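Local coordinates for Maltose/maltodextrin transport permease homologue (Bdellovibrio bacteriovorus HD100, PDB 6FFL), which binds maltotriose as the MalE domain of a MalE–MalF fusion, which probably imports maltose and maltodextrins as part of an ABC transporter, at residues S51-G56 / M75-P80; E44-F49 / E346-W351; A276-K279 / H283-A286; K270-N275 / K292-T297. All coordinates share one frame; numbering follows the deposited sequence. Where two conformers were deposited one is given.

Interaction 1: S51-G56 / M75-P80; sequences SAAMGG and MGIVRP. With PT (platinum (II) ion), chain E.
Met54 and Met75 build a two-sulfur platinum site where the last turn of helix 42-54 faces the loop that follows helix 69-74. The metal sits between the thioethers, 2.3 Å from Met54 SD and 2.3 Å from Met75 SD, and the S–platinum–S angle is about 170°. Water 1 binds platinum at 2.1 Å, roughly square to that line, so these three ligands fit part of the square plane expected of platinum(II). Met54 reaches the metal with an extended chi2 (-153°), whereas Met75 bends at chi2 (-80°) to turn its sulfur toward it. Both segments lie at helix ends closed by Schellman motifs. Gly56, with positive phi, ends helix 42-54, its N bonded to Ala53 O at 3.1 Å, and Gly76 plays the equivalent part after helix 69-74. Beneath the metal, the contact is purely apolar. Ala53 CB rests against Ile77 CB at 3.7 Å and also touches the CG2 branch, while Met54 CG lies more loosely, 4.4 Å from Ile77 CG2. The buried Ile77 side chain also packs on Phe49 and Phe72, wedged between the two helices.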
# COMPACT_ATOMS: atom_id res chain seq x y z
N SER A 51 -16.84 11.49 4.68
CA SER A 51 -18.07 11.80 5.39
C SER A 51 -17.91 13.03 6.27
O SER A 51 -18.76 13.92 6.28
CB SER A 51 -18.51 10.60 6.22
OG SER A 51 -19.57 10.94 7.09
N ALA A 52 -16.80 13.10 7.01
CA ALA A 52 -16.60 14.23 7.92
C ALA A 52 -16.43 15.53 7.15
O ALA A 52 -17.01 16.56 7.53
CB ALA A 52 -15.39 13.98 8.81
N ALA A 53 -15.67 15.51 6.06
CA ALA A 53 -15.41 16.74 5.31
C ALA A 53 -16.64 17.20 4.55
O ALA A 53 -16.90 18.40 4.44
CB ALA A 53 -14.22 16.54 4.37
N MET A 54 -17.43 16.26 4.02
CA MET A 54 -18.67 16.65 3.37
C MET A 54 -19.66 17.25 4.37
O MET A 54 -20.43 18.15 4.02
CB MET A 54 -19.29 15.46 2.66
CG MET A 54 -18.58 15.09 1.38
SD MET A 54 -19.71 14.27 0.26
CE MET A 54 -19.66 12.61 0.89
N GLY A 55 -19.65 16.75 5.61
CA GLY A 55 -20.42 17.31 6.69
C GLY A 55 -19.89 18.60 7.27
O GLY A 55 -20.41 19.08 8.28
N GLY A 56 -18.87 19.18 6.66
CA GLY A 56 -18.34 20.46 7.07
C GLY A 56 -17.21 20.43 8.07
O GLY A 56 -16.80 21.49 8.55
N MET A 75 -14.29 15.64 -5.03
CA MET A 75 -15.32 16.04 -4.07
C MET A 75 -15.07 17.42 -3.47
O MET A 75 -15.89 17.89 -2.68
CB MET A 75 -15.42 15.01 -2.94
CG MET A 75 -15.80 13.60 -3.38
SD MET A 75 -17.56 13.38 -3.67
CE MET A 75 -17.67 11.60 -3.82
N GLY A 76 -13.96 18.05 -3.83
CA GLY A 76 -13.63 19.37 -3.32
C GLY A 76 -13.32 19.43 -1.84
O GLY A 76 -13.55 20.46 -1.21
N ILE A 77 -12.81 18.35 -1.25
CA ILE A 77 -12.61 18.33 0.19
C ILE A 77 -11.15 18.45 0.59
O ILE A 77 -10.85 18.45 1.80
CB ILE A 77 -13.26 17.09 0.84
CG1 ILE A 77 -12.63 15.80 0.28
CG2 ILE A 77 -14.78 17.13 0.64
CD1 ILE A 77 -13.20 14.50 0.91
N VAL A 78 -10.22 18.58 -0.36
CA VAL A 78 -8.83 18.87 -0.02
C VAL A 78 -8.33 20.02 -0.89
O VAL A 78 -8.82 20.25 -2.00
CB VAL A 78 -7.91 17.65 -0.19
CG1 VAL A 78 -8.23 16.60 0.89
CG2 VAL A 78 -8.02 17.07 -1.61
N ARG A 79 -7.32 20.74 -0.38
CA ARG A 79 -6.83 21.97 -1.01
C ARG A 79 -5.69 21.67 -1.98
O ARG A 79 -4.83 20.84 -1.68
CB ARG A 79 -6.31 22.94 0.05
CG ARG A 79 -7.31 23.29 1.12
CD ARG A 79 -6.67 24.14 2.22
NE ARG A 79 -7.69 24.75 3.06
CZ ARG A 79 -8.02 26.04 3.02
NH1 ARG A 79 -7.39 26.87 2.20
NH2 ARG A 79 -8.98 26.49 3.82
N PRO A 80 -5.65 22.32 -3.14
CA PRO A 80 -4.43 22.24 -3.97
C PRO A 80 -3.27 22.81 -3.18
O PRO A 80 -3.41 23.82 -2.50
CB PRO A 80 -4.76 23.13 -5.18
CG PRO A 80 -6.24 23.34 -5.14
CD PRO A 80 -6.65 23.24 -3.71
PT PT E . -18.47 13.76 -1.59
O HOH W 1 -16.91 12.75 -0.55

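Interaction 2: E44-F49 / E346-W351; sequences ELRSSF and EVRAVW. With GLC (alpha-D-glucopyranose), chain B.
Arg46 and Arg348 meet face to face beside the sugar cleft of this solute-binding fold, one arginine from helix 42-54 and the other from helix 346-362. Their side chains come from opposite directions and stack as two flat plates. The guanidinium centres are 3.4 Å apart, with planes only 9° from parallel and each CZ over the middle of the other group. The closest atoms are two donors, Arg46 NH1 and Arg348 NH1, at 3.3 Å, so nothing there is a hydrogen bond. The like charges are probably offset by acids alongside: Arg46 NH1 has a salt bridge to Glu43, and Arg348 NH2 one to Asp352.

Of the two segments, Arg348 supplies the hydrogen bonds to the glucose; Glu43, Asp67, Glu163 and the backbone N of Phe165 supply others. Its chain is folded at chi2 (81°) and chi3 so that the planar end presents an edge to the sugar. NH2 gives the straighter bond, 2.9 Å to glucose O4, and NH1 reaches glucose O3 at 3.1 Å. A weak bond from NH1 to O4 completes a fork over these neighbouring oxygens. Arg46 NH1 stays 3.9 Å from O4, too far for a hydrogen bond, and lies against one face of the Arg348 group as part of the pocket wall.

Apolar packing comes from Trp351, a turn further along helix 346-362. One face of its indole lies under the pyranose, a carbohydrate–aromatic platform of the kind common in maltodextrin-binding proteins. C6 of the glucose is 3.7 Å above the ring plane toward its rim, and C4 comes within 3.6 Å of Trp351 CD1.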
# COMPACT_ATOMS: atom_id res chain seq x y z
N GLU A 44 -11.37 2.66 6.00
CA GLU A 44 -12.18 3.51 6.87
C GLU A 44 -11.67 4.94 6.91
O GLU A 44 -12.47 5.88 7.08
CB GLU A 44 -12.21 2.91 8.28
CG GLU A 44 -13.00 3.72 9.30
CD GLU A 44 -12.87 3.16 10.71
OE1 GLU A 44 -12.49 1.98 10.86
OE2 GLU A 44 -13.16 3.90 11.68
N LEU A 45 -10.36 5.14 6.77
CA LEU A 45 -9.83 6.50 6.70
C LEU A 45 -10.42 7.25 5.51
O LEU A 45 -10.86 8.40 5.64
CB LEU A 45 -8.31 6.46 6.61
CG LEU A 45 -7.67 7.83 6.40
CD1 LEU A 45 -7.69 8.66 7.69
CD2 LEU A 45 -6.28 7.68 5.89
N ARG A 46 -10.45 6.60 4.34
CA ARG A 46 -11.03 7.23 3.17
C ARG A 46 -12.49 7.58 3.40
O ARG A 46 -12.91 8.72 3.19
CB ARG A 46 -10.89 6.33 1.94
CG ARG A 46 -11.54 6.92 0.68
CD ARG A 46 -11.57 5.91 -0.45
NE ARG A 46 -12.46 4.79 -0.15
CZ ARG A 46 -12.05 3.57 0.19
NH1 ARG A 46 -10.76 3.30 0.30
NH2 ARG A 46 -12.95 2.62 0.43
N SER A 47 -13.29 6.60 3.84
CA SER A 47 -14.73 6.85 3.93
C SER A 47 -15.05 7.82 5.07
O SER A 47 -15.94 8.67 4.93
CB SER A 47 -15.47 5.52 4.10
OG SER A 47 -15.18 4.92 5.34
N SER A 48 -14.32 7.74 6.19
CA SER A 48 -14.62 8.64 7.31
C SER A 48 -14.16 10.07 7.02
O SER A 48 -14.84 11.03 7.40
CB SER A 48 -14.02 8.08 8.61
OG SER A 48 -12.61 8.28 8.70
N PHE A 49 -13.02 10.24 6.34
CA PHE A 49 -12.63 11.59 5.95
C PHE A 49 -13.64 12.19 4.97
O PHE A 49 -14.04 13.36 5.10
CB PHE A 49 -11.22 11.63 5.34
CG PHE A 49 -10.78 13.03 5.01
CD1 PHE A 49 -10.31 13.87 6.01
CD2 PHE A 49 -10.89 13.53 3.72
CE1 PHE A 49 -9.95 15.18 5.73
CE2 PHE A 49 -10.53 14.83 3.42
CZ PHE A 49 -10.06 15.66 4.43
N GLU A 346 -11.72 7.09 -10.93
CA GLU A 346 -12.19 5.85 -11.53
C GLU A 346 -11.54 4.64 -10.87
O GLU A 346 -12.15 3.56 -10.84
CB GLU A 346 -11.89 5.86 -13.03
CG GLU A 346 -12.82 6.77 -13.86
CD GLU A 346 -12.43 8.24 -13.88
OE1 GLU A 346 -11.46 8.65 -13.20
OE2 GLU A 346 -13.10 9.02 -14.59
N VAL A 347 -10.32 4.79 -10.34
CA VAL A 347 -9.62 3.66 -9.72
C VAL A 347 -10.37 3.17 -8.50
O VAL A 347 -10.36 1.97 -8.18
CB VAL A 347 -8.17 4.07 -9.36
CG1 VAL A 347 -7.46 2.96 -8.61
CG2 VAL A 347 -7.41 4.42 -10.62
N ARG A 348 -11.05 4.07 -7.80
CA ARG A 348 -11.85 3.69 -6.64
C ARG A 348 -12.94 2.70 -7.03
O ARG A 348 -13.17 1.71 -6.33
CB ARG A 348 -12.46 4.96 -6.02
CG ARG A 348 -13.45 4.71 -4.92
CD ARG A 348 -12.73 4.44 -3.62
NE ARG A 348 -12.62 3.01 -3.31
CZ ARG A 348 -11.49 2.41 -2.98
NH1 ARG A 348 -10.36 3.09 -2.92
NH2 ARG A 348 -11.49 1.12 -2.67
N ALA A 349 -13.63 2.96 -8.15
CA ALA A 349 -14.63 2.02 -8.64
C ALA A 349 -14.01 0.67 -8.98
O ALA A 349 -14.62 -0.38 -8.74
CB ALA A 349 -15.34 2.60 -9.86
N VAL A 350 -12.81 0.69 -9.55
CA VAL A 350 -12.13 -0.56 -9.89
C VAL A 350 -11.83 -1.37 -8.63
O VAL A 350 -12.12 -2.57 -8.56
CB VAL A 350 -10.85 -0.30 -10.70
CG1 VAL A 350 -10.05 -1.59 -10.84
CG2 VAL A 350 -11.20 0.25 -12.09
N TRP A 351 -11.25 -0.72 -7.61
CA TRP A 351 -10.95 -1.44 -6.38
C TRP A 351 -12.21 -2.02 -5.76
O TRP A 351 -12.23 -3.17 -5.29
CB TRP A 351 -10.28 -0.52 -5.36
CG TRP A 351 -8.90 -0.06 -5.65
CD1 TRP A 351 -8.44 1.22 -5.54
CD2 TRP A 351 -7.77 -0.86 -6.06
NE1 TRP A 351 -7.10 1.27 -5.86
CE2 TRP A 351 -6.67 0.01 -6.18
CE3 TRP A 351 -7.59 -2.23 -6.34
CZ2 TRP A 351 -5.40 -0.43 -6.58
CZ3 TRP A 351 -6.32 -2.66 -6.73
CH2 TRP A 351 -5.25 -1.76 -6.84
C1 GLC B . -4.76 0.12 -1.77
C2 GLC B . -5.38 1.47 -2.15
C3 GLC B . -6.81 1.54 -1.62
C4 GLC B . -7.62 0.37 -2.14
C5 GLC B . -6.93 -0.96 -1.78
C6 GLC B . -7.62 -2.12 -2.48
O2 GLC B . -4.59 2.56 -1.65
O3 GLC B . -7.44 2.77 -2.05
O4 GLC B . -8.93 0.41 -1.56
O5 GLC B . -5.59 -0.93 -2.27
O6 GLC B . -7.18 -3.40 -1.96

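Interaction 3: A276-K279 / H283-A286; sequences ANMK and HYEA
Met278 and Tyr284 make the close-packed half of this contact, and the Lys279 chain, laid over His283, forms the side that gives way to solvent. In the first, the methionine bends at chi2 (-80°) and tucks its sulfur against the helix backbone, SD lying 3.8 Å from Tyr284 CA. Its CG then meets the phenol at the ring edge, near the ring plane, 4.0 Å from Tyr284 CD1. Tyr284 swings its ring to this position with CG opposite the backbone N (chi1 172°). Met278 also touches Glu60 and Arg79, which places it between the opening of helix 281-294 and neighbouring loops. Structurally this is a strand-to-helix connection: the chain leaves strand 266-274, runs through the loop 276-279 and enters the helix, and side chains on the loop fold back over the first turns. The second pair is a CH-pi contact. Lys279 CB stands over the imidazole face of His283, 4.0 Å from the ring centroid and 12° off the ring normal. Beyond CG the lysine is extended, and CD passes 4.0 Å from His283 NE2 before the chain leads off. Its NZ ends 5.0 Å from NE2, too far for contact, and Lys279 is exposed. The imidazole is steadied from elsewhere: ND1 is hydrogen-bonded to Ser280 OG, while the side chain packs on Val3 and Ile5 of the N-terminal strand region.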
# COMPACT_ATOMS: atom_id res chain seq x y z
N ALA A 276 -10.02 21.15 2.89
CA ALA A 276 -10.62 22.39 2.41
C ALA A 276 -11.31 23.14 3.55
O ALA A 276 -11.38 24.38 3.53
CB ALA A 276 -11.60 22.08 1.28
N ASN A 277 -11.84 22.41 4.54
CA ASN A 277 -12.47 23.00 5.73
C ASN A 277 -11.41 23.32 6.77
O ASN A 277 -10.74 22.40 7.26
CB ASN A 277 -13.48 22.03 6.36
CG ASN A 277 -14.60 21.65 5.43
OD1 ASN A 277 -15.14 22.49 4.73
ND2 ASN A 277 -14.97 20.36 5.44
N MET A 278 -11.29 24.59 7.16
CA MET A 278 -10.42 24.99 8.26
C MET A 278 -11.22 25.88 9.20
O MET A 278 -11.88 26.83 8.75
CB MET A 278 -9.18 25.74 7.75
CG MET A 278 -8.25 24.92 6.89
SD MET A 278 -7.18 23.85 7.88
CE MET A 278 -6.51 22.80 6.60
N LYS A 279 -11.15 25.58 10.50
CA LYS A 279 -11.97 26.30 11.47
C LYS A 279 -11.60 27.78 11.55
O LYS A 279 -12.46 28.61 11.85
CB LYS A 279 -11.82 25.68 12.86
CG LYS A 279 -12.38 24.28 13.00
CD LYS A 279 -12.14 23.77 14.42
CE LYS A 279 -12.16 22.25 14.48
NZ LYS A 279 -12.34 21.79 15.88
N HIS A 283 -5.84 27.80 12.69
CA HIS A 283 -5.80 26.36 12.43
C HIS A 283 -5.10 26.07 11.10
O HIS A 283 -4.29 25.14 11.01
CB HIS A 283 -7.22 25.78 12.42
CG HIS A 283 -7.83 25.68 13.78
ND1 HIS A 283 -8.40 26.76 14.43
CD2 HIS A 283 -7.98 24.62 14.62
CE1 HIS A 283 -8.86 26.37 15.60
NE2 HIS A 283 -8.62 25.08 15.74
N TYR A 284 -5.39 26.88 10.08
CA TYR A 284 -4.78 26.70 8.77
C TYR A 284 -3.27 26.90 8.82
O TYR A 284 -2.51 26.08 8.30
CB TYR A 284 -5.41 27.67 7.76
CG TYR A 284 -4.71 27.68 6.43
CD1 TYR A 284 -4.89 26.64 5.52
CD2 TYR A 284 -3.84 28.71 6.08
CE1 TYR A 284 -4.25 26.63 4.30
CE2 TYR A 284 -3.19 28.71 4.84
CZ TYR A 284 -3.40 27.66 3.96
OH TYR A 284 -2.76 27.64 2.74
N GLU A 285 -2.83 28.00 9.43
CA GLU A 285 -1.39 28.27 9.53
C GLU A 285 -0.68 27.17 10.31
O GLU A 285 0.43 26.77 9.96
CB GLU A 285 -1.16 29.63 10.19
CG GLU A 285 -1.80 30.80 9.45
CD GLU A 285 -1.55 32.14 10.13
OE1 GLU A 285 -0.51 32.76 9.85
OE2 GLU A 285 -2.39 32.56 10.96
N ALA A 286 -1.32 26.67 11.38
CA ALA A 286 -0.72 25.58 12.15
C ALA A 286 -0.65 24.30 11.33
O ALA A 286 0.34 23.56 11.40
CB ALA A 286 -1.50 25.35 13.44

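Interaction 4: K270-N275 / K292-T297; sequences KGYSLN and KYLTST
Tyr272 and Leu294 are brought together by similar first torsions, chi1 -60° and -68°, each placing CG opposite its own carbonyl carbon. The phenol thus swings off strand 266-274 toward the end of helix 281-294; the two side chains cross at about a right angle, and the leucine CD1 comes obliquely to the ring. CD1 lies 3.6 Å from Tyr272 CE1, and Leu294 CB is 3.7 Å from Tyr272 CZ, so the leucine packs along the hydroxyl end of the ring. In Thr295 (chi1 57°) OG1 sits between the backbone N and the carbonyl carbon, which puts the methyl CG2 opposite the carbonyl carbon and toward the ring, 3.9 Å from Tyr272 CD2. Its OG1 is engaged with Tyr89 and Leu291.

This is sheet-to-helix packing of an alpha/beta lobe. Strand 266-274 runs within the mixed sheet, beside strand 61-65, and Leu274 of the same strand lies on Ala287, Val288 and Leu291 of the same helix. As the chain turns from that helix into the next, Ser296 OG donates to Tyr293 O at 2.7 Å, in the carbonyl plane and on a lone pair; Ser296 N binds the same oxygen.

The polar end of the tyrosine is served through water 2, which lies in the ring plane at its edge. Tyr272 OH donates to this water at 2.6 Å, and the water donates onward to Leu294 O at 2.8 Å. The buried hydroxyl thereby keeps a hydrogen-bond partner within an otherwise apolar contact, and strand and helix end share one water bridge.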
# COMPACT_ATOMS: atom_id res chain seq x y z
N LYS A 270 2.41 7.30 0.29
CA LYS A 270 1.35 7.71 1.20
C LYS A 270 1.72 9.10 1.67
O LYS A 270 2.88 9.36 1.99
CB LYS A 270 1.20 6.72 2.36
CG LYS A 270 0.83 5.28 1.92
CD LYS A 270 0.90 4.29 3.07
CE LYS A 270 2.36 3.96 3.43
NZ LYS A 270 3.10 3.31 2.31
N GLY A 271 0.76 10.03 1.65
CA GLY A 271 1.14 11.40 1.91
C GLY A 271 0.02 12.22 2.49
O GLY A 271 -1.10 11.74 2.69
N TYR A 272 0.35 13.49 2.74
CA TYR A 272 -0.51 14.43 3.46
C TYR A 272 -1.31 15.30 2.50
O TYR A 272 -0.80 15.75 1.47
CB TYR A 272 0.33 15.32 4.38
CG TYR A 272 1.11 14.56 5.44
CD1 TYR A 272 0.53 14.25 6.67
CD2 TYR A 272 2.42 14.16 5.22
CE1 TYR A 272 1.22 13.57 7.64
CE2 TYR A 272 3.13 13.45 6.18
CZ TYR A 272 2.52 13.17 7.40
OH TYR A 272 3.20 12.47 8.38
N SER A 273 -2.58 15.52 2.85
CA SER A 273 -3.43 16.50 2.18
C SER A 273 -4.00 17.44 3.24
O SER A 273 -4.16 17.05 4.39
CB SER A 273 -4.59 15.84 1.41
OG SER A 273 -4.11 14.95 0.41
N LEU A 274 -4.32 18.67 2.82
CA LEU A 274 -4.94 19.68 3.67
C LEU A 274 -6.45 19.76 3.42
O LEU A 274 -6.88 19.87 2.28
CB LEU A 274 -4.30 21.05 3.40
CG LEU A 274 -2.86 21.30 3.86
CD1 LEU A 274 -2.44 22.70 3.42
CD2 LEU A 274 -2.74 21.19 5.36
N ASN A 275 -7.23 19.71 4.50
CA ASN A 275 -8.68 19.85 4.43
C ASN A 275 -9.07 21.19 3.81
O ASN A 275 -8.51 22.24 4.16
CB ASN A 275 -9.28 19.71 5.83
CG ASN A 275 -10.76 19.37 5.84
OD1 ASN A 275 -11.49 19.70 4.91
ND2 ASN A 275 -11.20 18.68 6.90
N LYS A 292 4.65 21.00 6.58
CA LYS A 292 6.04 21.22 6.19
C LYS A 292 6.99 20.45 7.10
O LYS A 292 7.99 19.89 6.63
CB LYS A 292 6.36 22.71 6.22
CG LYS A 292 5.63 23.55 5.16
CD LYS A 292 5.96 25.04 5.36
CE LYS A 292 5.37 25.92 4.27
NZ LYS A 292 5.54 27.38 4.58
N TYR A 293 6.70 20.40 8.40
CA TYR A 293 7.56 19.66 9.32
C TYR A 293 7.54 18.16 9.04
O TYR A 293 8.59 17.50 9.01
CB TYR A 293 7.13 19.93 10.77
CG TYR A 293 7.88 19.10 11.77
CD1 TYR A 293 9.22 19.35 12.05
CD2 TYR A 293 7.25 18.06 12.44
CE1 TYR A 293 9.91 18.58 12.97
CE2 TYR A 293 7.93 17.29 13.37
CZ TYR A 293 9.26 17.56 13.62
OH TYR A 293 9.95 16.79 14.54
N LEU A 294 6.35 17.58 8.83
CA LEU A 294 6.26 16.13 8.68
C LEU A 294 6.79 15.65 7.34
O LEU A 294 6.99 14.44 7.18
CB LEU A 294 4.81 15.65 8.87
CG LEU A 294 4.26 15.81 10.29
CD1 LEU A 294 2.77 15.45 10.34
CD2 LEU A 294 5.06 14.97 11.28
N THR A 295 7.03 16.55 6.39
CA THR A 295 7.68 16.20 5.15
C THR A 295 9.13 16.69 5.11
O THR A 295 9.80 16.50 4.10
CB THR A 295 6.90 16.76 3.95
OG1 THR A 295 6.77 18.18 4.07
CG2 THR A 295 5.49 16.13 3.87
N SER A 296 9.61 17.30 6.19
CA SER A 296 10.98 17.81 6.22
C SER A 296 11.97 16.66 6.28
O SER A 296 11.65 15.54 6.69
CB SER A 296 11.20 18.77 7.40
OG SER A 296 11.23 18.09 8.65
N THR A 297 13.20 16.93 5.84
CA THR A 297 14.18 15.86 5.75
C THR A 297 14.52 15.25 7.11
O THR A 297 14.66 14.01 7.17
CB THR A 297 15.42 16.39 5.01
OG1 THR A 297 15.12 16.44 3.61
CG2 THR A 297 16.65 15.46 5.22
O HOH W 2 5.75 12.09 8.04

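From the N terminus, helix 42-54 comes first and serves twice: residues 44-49 open interaction 2, and one turn on, residues 51-56 begin interaction 1, which closes a short loop at 75-80. The chain then runs to strand 266-274, where interaction 4 opens; the short strand-to-helix loop of interaction 3 is nested within it, and interaction 4 closes at 292-297. Interaction 2 closes last, at 346-351, so its long loop encloses the other three, and none cross. Around the sheet they adjoin: Phe49 packs on Val78, Asn277 ND2 probably bonds Ala53 O, and Arg79 N probably bonds Leu274 O. Interaction 2 alone spans to helix 346-362 by the sugar.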